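PDB 3PGB: amine oxidase from Emericella nidulans, which probably oxidises primary amines to aldehydes, releasing ammonia and hydrogen peroxide, with a copper ion and a topaquinone cofactor built into its own chain. Local coordinates for residues A[495-500]-A[716-721]; A[345-350]-A[471-476]; A[248-253]-A[305-310]; A[257-262]-A[276-281]. All blocks are in the same frame, centred on the assembly; numbering follows the deposited sequence.

Contact 1: residues A[495-500]-A[716-721]; sequences DGTIGV and GVAFTP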
# COMPACT_ATOMS: atom_id res chain seq x y z
N ASP A 495 3.41 4.18 16.23
CA ASP A 495 2.24 3.42 16.71
C ASP A 495 2.57 1.96 17.03
O ASP A 495 1.70 1.19 17.43
CB ASP A 495 1.09 3.50 15.69
CG ASP A 495 1.43 2.84 14.35
OD1 ASP A 495 0.50 2.60 13.56
OD2 ASP A 495 2.62 2.54 14.10
N GLY A 496 3.83 1.57 16.85
CA GLY A 496 4.27 0.21 17.13
C GLY A 496 4.24 -0.70 15.93
O GLY A 496 4.53 -1.89 16.05
N THR A 497 3.92 -0.15 14.76
CA THR A 497 3.77 -0.96 13.56
C THR A 497 5.12 -1.25 12.91
O THR A 497 5.92 -0.35 12.66
CB THR A 497 2.84 -0.25 12.55
OG1 THR A 497 1.53 -0.11 13.12
CG2 THR A 497 2.75 -1.05 11.25
N ILE A 498 5.38 -2.53 12.67
CA ILE A 498 6.58 -2.99 11.97
C ILE A 498 6.15 -3.32 10.56
O ILE A 498 5.14 -3.99 10.37
CB ILE A 498 7.13 -4.28 12.60
CG1 ILE A 498 7.53 -4.05 14.07
CG2 ILE A 498 8.32 -4.81 11.78
CD1 ILE A 498 7.40 -5.28 14.94
N GLY A 499 6.91 -2.85 9.57
CA GLY A 499 6.58 -3.11 8.17
C GLY A 499 7.70 -3.85 7.46
O GLY A 499 8.88 -3.55 7.67
N VAL A 500 7.33 -4.82 6.63
CA VAL A 500 8.29 -5.49 5.75
C VAL A 500 7.83 -5.29 4.31
O VAL A 500 6.73 -5.68 3.95
CB VAL A 500 8.39 -6.99 6.07
CG1 VAL A 500 9.51 -7.64 5.25
CG2 VAL A 500 8.63 -7.21 7.57
N GLY A 716 3.92 -5.74 0.31
CA GLY A 716 4.27 -5.53 1.70
C GLY A 716 3.27 -6.09 2.70
O GLY A 716 2.09 -6.24 2.39
N VAL A 717 3.79 -6.40 3.89
CA VAL A 717 2.97 -6.79 5.04
C VAL A 717 3.32 -5.87 6.20
O VAL A 717 4.35 -5.21 6.19
CB VAL A 717 3.21 -8.26 5.46
CG1 VAL A 717 2.55 -9.22 4.48
CG2 VAL A 717 4.69 -8.56 5.60
N ALA A 718 2.45 -5.83 7.20
CA ALA A 718 2.65 -4.99 8.36
C ALA A 718 2.22 -5.73 9.62
O ALA A 718 1.18 -6.40 9.63
CB ALA A 718 1.88 -3.72 8.21
N PHE A 719 3.02 -5.63 10.67
CA PHE A 719 2.69 -6.20 11.96
C PHE A 719 2.33 -5.02 12.85
O PHE A 719 3.15 -4.11 13.01
CB PHE A 719 3.86 -6.98 12.56
CG PHE A 719 4.62 -7.82 11.57
CD1 PHE A 719 3.96 -8.51 10.57
CD2 PHE A 719 5.99 -7.96 11.67
CE1 PHE A 719 4.66 -9.30 9.67
CE2 PHE A 719 6.70 -8.75 10.78
CZ PHE A 719 6.03 -9.42 9.78
N THR A 720 1.13 -5.02 13.40
CA THR A 720 0.65 -3.92 14.23
C THR A 720 0.11 -4.46 15.55
O THR A 720 -0.48 -5.53 15.57
CB THR A 720 -0.44 -3.10 13.51
OG1 THR A 720 -0.64 -1.86 14.19
CG2 THR A 720 -1.77 -3.86 13.44
N PRO A 721 0.31 -3.73 16.66
CA PRO A 721 -0.26 -4.17 17.93
C PRO A 721 -1.77 -4.34 17.86
O PRO A 721 -2.45 -3.56 17.19
CB PRO A 721 0.10 -3.03 18.89
CG PRO A 721 1.34 -2.48 18.34
CD PRO A 721 1.16 -2.54 16.85
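The ring of Phe719 lies obliquely against two aliphatic side chains of the opposite strand, meeting Ile498 CG2 through its CD2 atom at 3.9 Å and Val500 CG2 through CE2 at 4.0 Å. Phe719 CG is anti to its carbonyl carbon (chi1 -41°), and its side chain crosses those of Ile498 and Val500 obliquely. Val500 CB also touches Val717 CG2 at 4.0 Å, so Ile498, Val500, Val717 and Phe719 form one apolar side of an antiparallel pair. Ile498 with Phe719 and Val500 with Val717 are hydrogen-bonded pairs. In the first, Phe719 N reaches Ile498 O at 2.7 Å, and the return bond from Ile498 N to Phe719 O measures 2.8 Å. Gly499 and Ala718 form the non-hydrogen-bonded pair between them, their CA atoms 4.4 Å apart. Where the first strand begins, Thr497 OG1 and Thr720 OG1 share a hydrogen bond of 3.0 Å. Just before it, Asp495 OD2 accepts from Thr497 N at 3.1 Å in an Asx turn, while Asp495 OD1 bonds Thr711 of the second subunit, tying this turn to the dimer interface. Strand 714-722 runs between 498-504 and 613-619 in the enzyme domain. Leu380 of strand 374-389 and Leu692 of strand 686-698 pack on Phe719, whose ring also meets that of Phe542, a calcium-site residue, edge to face.

Contact 2: residues A[345-350]-A[471-476]; sequences KYVTWM and VYFTLR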
# COMPACT_ATOMS: atom_id res chain seq x y z
N LYS A 345 26.57 -4.44 15.66
CA LYS A 345 25.54 -4.30 14.63
C LYS A 345 24.14 -4.27 15.27
O LYS A 345 23.25 -5.05 14.92
CB LYS A 345 25.65 -5.44 13.61
CG LYS A 345 27.04 -5.54 12.93
CD LYS A 345 27.14 -4.57 11.75
CE LYS A 345 28.58 -4.43 11.22
NZ LYS A 345 28.64 -3.58 9.98
N TYR A 346 23.98 -3.37 16.23
CA TYR A 346 22.79 -3.31 17.06
C TYR A 346 22.22 -1.91 16.96
O TYR A 346 22.98 -0.95 16.92
CB TYR A 346 23.18 -3.65 18.50
CG TYR A 346 22.10 -3.48 19.54
CD1 TYR A 346 21.04 -4.37 19.62
CD2 TYR A 346 22.16 -2.44 20.47
CE1 TYR A 346 20.05 -4.22 20.59
CE2 TYR A 346 21.18 -2.28 21.44
CZ TYR A 346 20.13 -3.18 21.49
OH TYR A 346 19.15 -3.04 22.45
N VAL A 347 20.90 -1.80 16.92
CA VAL A 347 20.22 -0.53 16.67
C VAL A 347 19.12 -0.33 17.70
O VAL A 347 18.40 -1.27 18.02
CB VAL A 347 19.59 -0.53 15.27
CG1 VAL A 347 18.80 0.77 15.02
CG2 VAL A 347 20.65 -0.74 14.20
N THR A 348 18.99 0.90 18.20
CA THR A 348 17.79 1.29 18.95
C THR A 348 17.21 2.57 18.37
O THR A 348 17.94 3.51 18.06
CB THR A 348 18.03 1.45 20.48
OG1 THR A 348 18.58 2.74 20.77
CG2 THR A 348 18.95 0.36 21.02
N TRP A 349 15.89 2.60 18.23
CA TRP A 349 15.17 3.78 17.78
C TRP A 349 13.90 3.92 18.63
O TRP A 349 13.02 3.07 18.58
CB TRP A 349 14.82 3.68 16.29
CG TRP A 349 13.88 4.75 15.78
CD1 TRP A 349 14.20 6.03 15.45
CD2 TRP A 349 12.47 4.63 15.56
NE1 TRP A 349 13.08 6.71 15.04
CE2 TRP A 349 12.00 5.87 15.10
CE3 TRP A 349 11.55 3.58 15.71
CZ2 TRP A 349 10.66 6.10 14.78
CZ3 TRP A 349 10.22 3.81 15.40
CH2 TRP A 349 9.79 5.06 14.94
N MET A 350 13.84 5.00 19.41
CA MET A 350 12.68 5.29 20.25
C MET A 350 12.39 4.07 21.14
O MET A 350 13.24 3.69 21.94
CB MET A 350 11.48 5.67 19.36
CG MET A 350 11.78 6.80 18.39
SD MET A 350 11.92 8.39 19.23
CE MET A 350 12.97 9.29 18.09
N VAL A 471 6.67 10.20 11.98
CA VAL A 471 8.10 10.01 11.82
C VAL A 471 8.43 8.54 12.08
O VAL A 471 8.12 8.02 13.16
CB VAL A 471 8.91 10.91 12.76
CG1 VAL A 471 10.40 10.73 12.51
CG2 VAL A 471 8.51 12.36 12.58
N TYR A 472 9.02 7.88 11.09
CA TYR A 472 9.31 6.45 11.17
C TYR A 472 10.76 6.11 10.80
O TYR A 472 11.43 6.89 10.13
CB TYR A 472 8.33 5.66 10.29
CG TYR A 472 8.43 5.92 8.81
CD1 TYR A 472 9.20 5.11 7.99
CD2 TYR A 472 7.74 6.97 8.22
CE1 TYR A 472 9.29 5.35 6.62
CE2 TYR A 472 7.82 7.21 6.86
CZ TYR A 472 8.60 6.40 6.07
OH TYR A 472 8.67 6.65 4.72
N PHE A 473 11.21 4.93 11.25
CA PHE A 473 12.58 4.46 11.03
C PHE A 473 12.63 3.33 10.00
O PHE A 473 11.77 2.44 10.01
CB PHE A 473 13.17 4.00 12.35
CG PHE A 473 14.62 3.63 12.29
CD1 PHE A 473 15.59 4.61 12.37
CD2 PHE A 473 15.01 2.31 12.17
CE1 PHE A 473 16.94 4.28 12.32
CE2 PHE A 473 16.35 1.96 12.11
CZ PHE A 473 17.32 2.95 12.19
N THR A 474 13.63 3.36 9.12
CA THR A 474 13.79 2.37 8.04
C THR A 474 15.18 1.76 8.02
O THR A 474 16.18 2.47 8.15
CB THR A 474 13.55 3.01 6.64
OG1 THR A 474 12.18 3.44 6.51
CG2 THR A 474 13.88 2.03 5.53
N LEU A 475 15.25 0.45 7.87
CA LEU A 475 16.50 -0.26 7.61
C LEU A 475 16.36 -0.84 6.23
O LEU A 475 15.38 -1.54 5.96
CB LEU A 475 16.72 -1.39 8.63
CG LEU A 475 17.84 -2.41 8.33
CD1 LEU A 475 19.15 -1.74 7.93
CD2 LEU A 475 18.07 -3.33 9.53
N ARG A 476 17.32 -0.57 5.35
CA ARG A 476 17.17 -0.98 3.96
C ARG A 476 18.41 -1.63 3.35
O ARG A 476 19.54 -1.28 3.66
CB ARG A 476 16.76 0.22 3.12
CG ARG A 476 16.73 -0.02 1.63
CD ARG A 476 16.13 1.16 0.91
NE ARG A 476 14.76 1.42 1.34
CZ ARG A 476 14.09 2.54 1.08
NH1 ARG A 476 14.65 3.53 0.39
NH2 ARG A 476 12.83 2.68 1.51
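Trp349 NE1 gives a hydrogen bond to Glu449 OE2, which anchors the polar edge of an indole whose face lies on Phe473. The CB atom of Phe473 sits over the centre of the indole system, 3.3 Å from Trp349 CD2, while Met350 CG lies over the centre of the opposite face, so the ring is held between the two. In return, Trp349 CB stands above the Phe473 ring, offset toward its rim. The Trp349 five-membered ring and the Phe473 ring form an offset stack with centroids 4.8 Å apart and planes at 25°. CG is anti to the backbone N in both residues (chi1 171° and -174°), which sets Trp349 CG 3.7 Å from Phe473 CG, and the two side chains slide past each other in opposite directions. Val347 instead meets Phe473 tip to tip, its CG1 being 3.9 Å from CZ. Beyond the stack, Val471 O lies at the indole edge, 3.6 Å from Trp349 CZ2. No hydrogen bond joins the two strands; their axes run nearly antiparallel 9.4 Å apart, a spacing bridged by side chains, consistent with packing between layers of the beta sandwich known from this family's enzyme domains. Strand 346-349 pairs with 339-341 and 352-359, whereas strand 464-479 pairs with 437-451, which supplies Glu449, and with 486-492, whose Phe492 touches both Trp349 and Phe473.

Contact 3: residues A[248-253]-A[305-310]; sequences FDSETL and NVDGAW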
# COMPACT_ATOMS: atom_id res chain seq x y z
N PHE A 248 26.38 -1.53 -21.24
CA PHE A 248 24.94 -1.60 -20.97
C PHE A 248 24.57 -3.02 -20.53
O PHE A 248 25.19 -3.99 -20.96
CB PHE A 248 24.14 -1.19 -22.20
CG PHE A 248 24.23 0.29 -22.51
CD1 PHE A 248 23.57 1.22 -21.72
CD2 PHE A 248 24.98 0.75 -23.60
CE1 PHE A 248 23.64 2.58 -21.99
CE2 PHE A 248 25.06 2.11 -23.88
CZ PHE A 248 24.39 3.03 -23.08
N ASP A 249 23.58 -3.15 -19.65
CA ASP A 249 23.22 -4.46 -19.08
C ASP A 249 21.84 -4.92 -19.58
O ASP A 249 20.98 -5.34 -18.79
CB ASP A 249 23.25 -4.39 -17.55
CG ASP A 249 23.41 -5.76 -16.90
OD1 ASP A 249 24.18 -6.59 -17.42
OD2 ASP A 249 22.77 -6.00 -15.86
N SER A 250 21.65 -4.89 -20.89
CA SER A 250 20.32 -5.05 -21.48
C SER A 250 20.07 -6.39 -22.19
O SER A 250 19.08 -6.52 -22.92
CB SER A 250 20.08 -3.89 -22.46
OG SER A 250 21.00 -3.95 -23.53
N GLU A 251 20.92 -7.39 -21.97
CA GLU A 251 20.83 -8.64 -22.72
C GLU A 251 19.52 -9.39 -22.49
O GLU A 251 18.97 -9.98 -23.43
CB GLU A 251 22.00 -9.57 -22.41
CG GLU A 251 21.97 -10.86 -23.25
CD GLU A 251 23.24 -11.69 -23.12
OE1 GLU A 251 23.11 -12.93 -23.00
OE2 GLU A 251 24.35 -11.11 -23.13
N THR A 252 19.01 -9.36 -21.26
CA THR A 252 17.76 -10.04 -20.94
C THR A 252 16.54 -9.46 -21.70
O THR A 252 15.47 -10.05 -21.66
CB THR A 252 17.47 -10.08 -19.41
OG1 THR A 252 17.10 -8.78 -18.95
CG2 THR A 252 18.68 -10.59 -18.64
N LEU A 253 16.72 -8.32 -22.37
CA LEU A 253 15.72 -7.79 -23.31
C LEU A 253 15.96 -8.19 -24.78
O LEU A 253 15.27 -7.68 -25.66
CB LEU A 253 15.69 -6.26 -23.25
CG LEU A 253 15.31 -5.62 -21.92
CD1 LEU A 253 15.22 -4.11 -22.09
CD2 LEU A 253 14.00 -6.19 -21.37
N ASN A 305 15.82 -9.10 -31.86
CA ASN A 305 15.80 -7.93 -31.01
C ASN A 305 17.22 -7.41 -30.95
O ASN A 305 18.11 -8.13 -30.52
CB ASN A 305 15.30 -8.28 -29.61
CG ASN A 305 13.84 -8.71 -29.60
OD1 ASN A 305 12.94 -7.90 -29.80
ND2 ASN A 305 13.61 -10.00 -29.36
N VAL A 306 17.45 -6.17 -31.38
CA VAL A 306 18.78 -5.57 -31.31
C VAL A 306 18.79 -4.42 -30.31
O VAL A 306 17.82 -3.67 -30.19
CB VAL A 306 19.27 -5.10 -32.70
CG1 VAL A 306 19.04 -6.19 -33.73
CG2 VAL A 306 18.58 -3.82 -33.11
N ASP A 307 19.90 -4.29 -29.60
CA ASP A 307 20.04 -3.28 -28.56
C ASP A 307 19.97 -1.87 -29.12
O ASP A 307 20.37 -1.62 -30.26
CB ASP A 307 21.36 -3.48 -27.78
CG ASP A 307 21.33 -2.84 -26.39
OD1 ASP A 307 20.24 -2.83 -25.77
OD2 ASP A 307 22.38 -2.38 -25.90
N GLY A 308 19.46 -0.96 -28.31
CA GLY A 308 19.29 0.44 -28.67
C GLY A 308 18.81 1.22 -27.48
O GLY A 308 18.53 0.65 -26.42
N ALA A 309 18.70 2.54 -27.64
CA ALA A 309 18.28 3.44 -26.54
C ALA A 309 17.06 2.93 -25.77
O ALA A 309 16.98 3.09 -24.55
CB ALA A 309 18.02 4.84 -27.09
N TRP A 310 16.12 2.33 -26.50
CA TRP A 310 14.90 1.75 -25.93
C TRP A 310 15.16 0.79 -24.77
O TRP A 310 14.34 0.69 -23.86
CB TRP A 310 14.09 1.03 -27.02
CG TRP A 310 14.74 -0.23 -27.55
CD1 TRP A 310 15.64 -0.33 -28.58
CD2 TRP A 310 14.54 -1.57 -27.08
NE1 TRP A 310 16.01 -1.64 -28.78
CE2 TRP A 310 15.35 -2.42 -27.87
CE3 TRP A 310 13.76 -2.14 -26.07
CZ2 TRP A 310 15.39 -3.80 -27.68
CZ3 TRP A 310 13.80 -3.51 -25.88
CH2 TRP A 310 14.61 -4.33 -26.68
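Phe248 opens the contact loosely, its CB 4.3 Å from Asp307 OD2, while its ring stacks on that of His312. Asp249 turns to the second subunit, where His459 bonds its OD2. Ser250 then makes the one hydrogen bond between the segments: OG donates to Asp307 OD1 at 2.6 Å, meeting the oxygen from above the carboxylate plane, 51° out of it. The other oxygen, Asp307 OD2, accepts from Asp245 N and His312 NE2, so both carboxylate oxygens are engaged. Ser250 O also receives Leu253 N at 3.0 Å, closing the short 3-10 turn 251-253. This turn lies in the loop between strands 235-242 and 255-263, next to each other in a five-stranded antiparallel sheet, and it packs on another loop that follows helix 287-294. Leu253 meets the outer atoms of the Trp310 indole: its carbonyl O lies at the edge, 3.6 Å from CH2, its CB is 4.1 Å from that same atom, and its CD1 is 4.1 Å from CZ3. The indole is fixed by a bond from Trp310 NE1 to Val306 O (3.1 Å), nearly in the ring plane. The Leu253 side chain is about 10 Å from those of the copper ligands His532 and His698.

Contact 4: residues A[257-262]-A[276-281]; sequences GLYLKS and GWMYND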
# COMPACT_ATOMS: atom_id res chain seq x y z
N GLY A 257 15.09 -16.47 -30.20
CA GLY A 257 13.97 -17.36 -30.50
C GLY A 257 14.29 -18.70 -31.13
O GLY A 257 13.41 -19.34 -31.72
N LEU A 258 15.54 -19.14 -31.01
CA LEU A 258 15.96 -20.44 -31.49
C LEU A 258 16.38 -21.26 -30.28
O LEU A 258 17.25 -20.83 -29.52
CB LEU A 258 17.11 -20.29 -32.49
CG LEU A 258 17.68 -21.56 -33.13
CD1 LEU A 258 16.59 -22.37 -33.82
CD2 LEU A 258 18.78 -21.18 -34.11
N TYR A 259 15.76 -22.42 -30.10
CA TYR A 259 15.93 -23.21 -28.89
C TYR A 259 16.59 -24.56 -29.17
O TYR A 259 16.47 -25.10 -30.28
CB TYR A 259 14.58 -23.41 -28.21
CG TYR A 259 13.83 -22.11 -28.04
CD1 TYR A 259 13.87 -21.39 -26.85
CD2 TYR A 259 13.08 -21.58 -29.09
CE1 TYR A 259 13.19 -20.21 -26.71
CE2 TYR A 259 12.40 -20.39 -28.96
CZ TYR A 259 12.45 -19.71 -27.76
OH TYR A 259 11.76 -18.53 -27.64
N LEU A 260 17.28 -25.08 -28.16
CA LEU A 260 18.13 -26.26 -28.30
C LEU A 260 17.99 -27.14 -27.08
O LEU A 260 18.38 -26.74 -25.99
CB LEU A 260 19.59 -25.82 -28.46
CG LEU A 260 20.68 -26.90 -28.38
CD1 LEU A 260 20.49 -27.92 -29.51
CD2 LEU A 260 22.07 -26.27 -28.43
N LYS A 261 17.45 -28.34 -27.27
CA LYS A 261 17.28 -29.30 -26.18
C LYS A 261 18.48 -30.24 -26.13
O LYS A 261 18.92 -30.77 -27.17
CB LYS A 261 15.98 -30.08 -26.34
CG LYS A 261 15.48 -30.76 -25.07
CD LYS A 261 14.24 -31.61 -25.33
CE LYS A 261 13.63 -32.16 -24.05
NZ LYS A 261 12.39 -32.95 -24.31
N SER A 262 19.03 -30.45 -24.94
CA SER A 262 20.22 -31.28 -24.75
C SER A 262 20.08 -32.21 -23.55
O SER A 262 19.67 -31.78 -22.48
CB SER A 262 21.45 -30.40 -24.55
OG SER A 262 21.66 -29.50 -25.63
N GLY A 276 16.77 -31.97 -29.67
CA GLY A 276 16.03 -31.24 -30.69
C GLY A 276 16.25 -29.74 -30.72
O GLY A 276 17.00 -29.19 -29.92
N TRP A 277 15.59 -29.10 -31.69
CA TRP A 277 15.58 -27.65 -31.86
C TRP A 277 14.13 -27.17 -31.88
O TRP A 277 13.23 -27.94 -32.21
CB TRP A 277 16.20 -27.27 -33.20
CG TRP A 277 17.67 -27.52 -33.35
CD1 TRP A 277 18.26 -28.65 -33.81
CD2 TRP A 277 18.73 -26.60 -33.07
NE1 TRP A 277 19.63 -28.50 -33.83
CE2 TRP A 277 19.94 -27.25 -33.37
CE3 TRP A 277 18.77 -25.29 -32.58
CZ2 TRP A 277 21.18 -26.64 -33.20
CZ3 TRP A 277 20.01 -24.68 -32.41
CH2 TRP A 277 21.20 -25.36 -32.72
N MET A 278 13.90 -25.91 -31.54
CA MET A 278 12.58 -25.28 -31.79
C MET A 278 12.75 -23.88 -32.36
O MET A 278 13.66 -23.16 -31.99
CB MET A 278 11.72 -25.23 -30.52
CG MET A 278 10.24 -24.90 -30.77
SD MET A 278 9.84 -23.13 -30.98
CE MET A 278 9.86 -22.58 -29.28
N TYR A 279 11.86 -23.53 -33.28
CA TYR A 279 11.82 -22.20 -33.88
C TYR A 279 10.43 -21.94 -34.45
O TYR A 279 9.88 -22.79 -35.16
CB TYR A 279 12.88 -22.07 -34.98
CG TYR A 279 13.09 -20.64 -35.45
CD1 TYR A 279 13.93 -19.78 -34.75
CD2 TYR A 279 12.44 -20.14 -36.58
CE1 TYR A 279 14.13 -18.47 -35.17
CE2 TYR A 279 12.63 -18.82 -37.00
CZ TYR A 279 13.48 -18.00 -36.29
OH TYR A 279 13.67 -16.69 -36.69
N ASN A 280 9.86 -20.78 -34.13
CA ASN A 280 8.55 -20.41 -34.63
C ASN A 280 7.52 -21.53 -34.39
O ASN A 280 6.74 -21.87 -35.27
CB ASN A 280 8.64 -20.07 -36.13
CG ASN A 280 7.47 -19.23 -36.61
OD1 ASN A 280 6.68 -18.70 -35.82
ND2 ASN A 280 7.35 -19.09 -37.93
N ASP A 281 7.56 -22.11 -33.19
CA ASP A 281 6.59 -23.13 -32.75
C ASP A 281 6.64 -24.44 -33.55
O ASP A 281 5.67 -25.20 -33.56
CB ASP A 281 5.17 -22.54 -32.77
CG ASP A 281 4.21 -23.28 -31.85
OD1 ASP A 281 3.02 -23.38 -32.19
OD2 ASP A 281 4.64 -23.76 -30.78
O HOH W 1 10.72 -18.66 -32.37
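Tyr259 and Met278 exchange both backbone hydrogen bonds of their pair: Tyr259 N donates to Met278 O at 2.9 Å, and Met278 N returns to Tyr259 O at 3.0 Å. The second donor stands well above the carbonyl plane, 45° out of it. Two residues on, Lys261 N gives Gly276 O a bond of 2.8 Å. Between these pairs, Leu260 faces Trp277 without mutual backbone bonds; each turns its backbone outward, Leu260 to Asp238 and Trp277 to Tyr284. At the end of the pairing a water takes over, donating to Gly257 O at 2.8 Å and accepting from Asn280 N at 2.9 Å. The polar ends of two aromatic residues are met from outside: Trp277 NE1 bonds Thr287 OG1, and Tyr279 OH bonds Leu302 N. Side chains fill both faces of this hairpin. Leu260 CD1 sits over the Trp277 six-membered ring, 3.9 Å from its centroid, and helix 186-198 covers that side. On the other face Met278, bent at chi2 (-82°) to place SD and at chi3 (-78°) to place CE, brings CE to 3.4 Å from Tyr259 CE2; SD lies oblique to the ring, 5.0 Å from its centroid, a Met-aromatic contact. These amides and carbonyls are thus paired within the hairpin, with adjoining strands or through water; no hydrogen bond joins side chains across the strands, whose contacts there are apolar, CH-pi and Met-aromatic.

How the contacts relate
Contacts 1, 2 and 4 are buried, contact 3 only partly. Contacts 1 and 2 lie in the enzyme domain, their centres 14 Å apart; contacts 3 and 4 belong to a five-stranded sheet and its loops, their centres 22 Å apart, and contact 4 falls in the chain between the two segments of contact 3. Contacts 1 and 4 both pair antiparallel strands through backbone bonds, but one brings together distant parts of the chain and the other closes a local hairpin. Contact 2 has no hydrogen bond across it and joins strands that do not pair by an aromatic stack. Contact 3 joins loops through a serine-carboxylate bond and indole packing. All four also reach the second subunit.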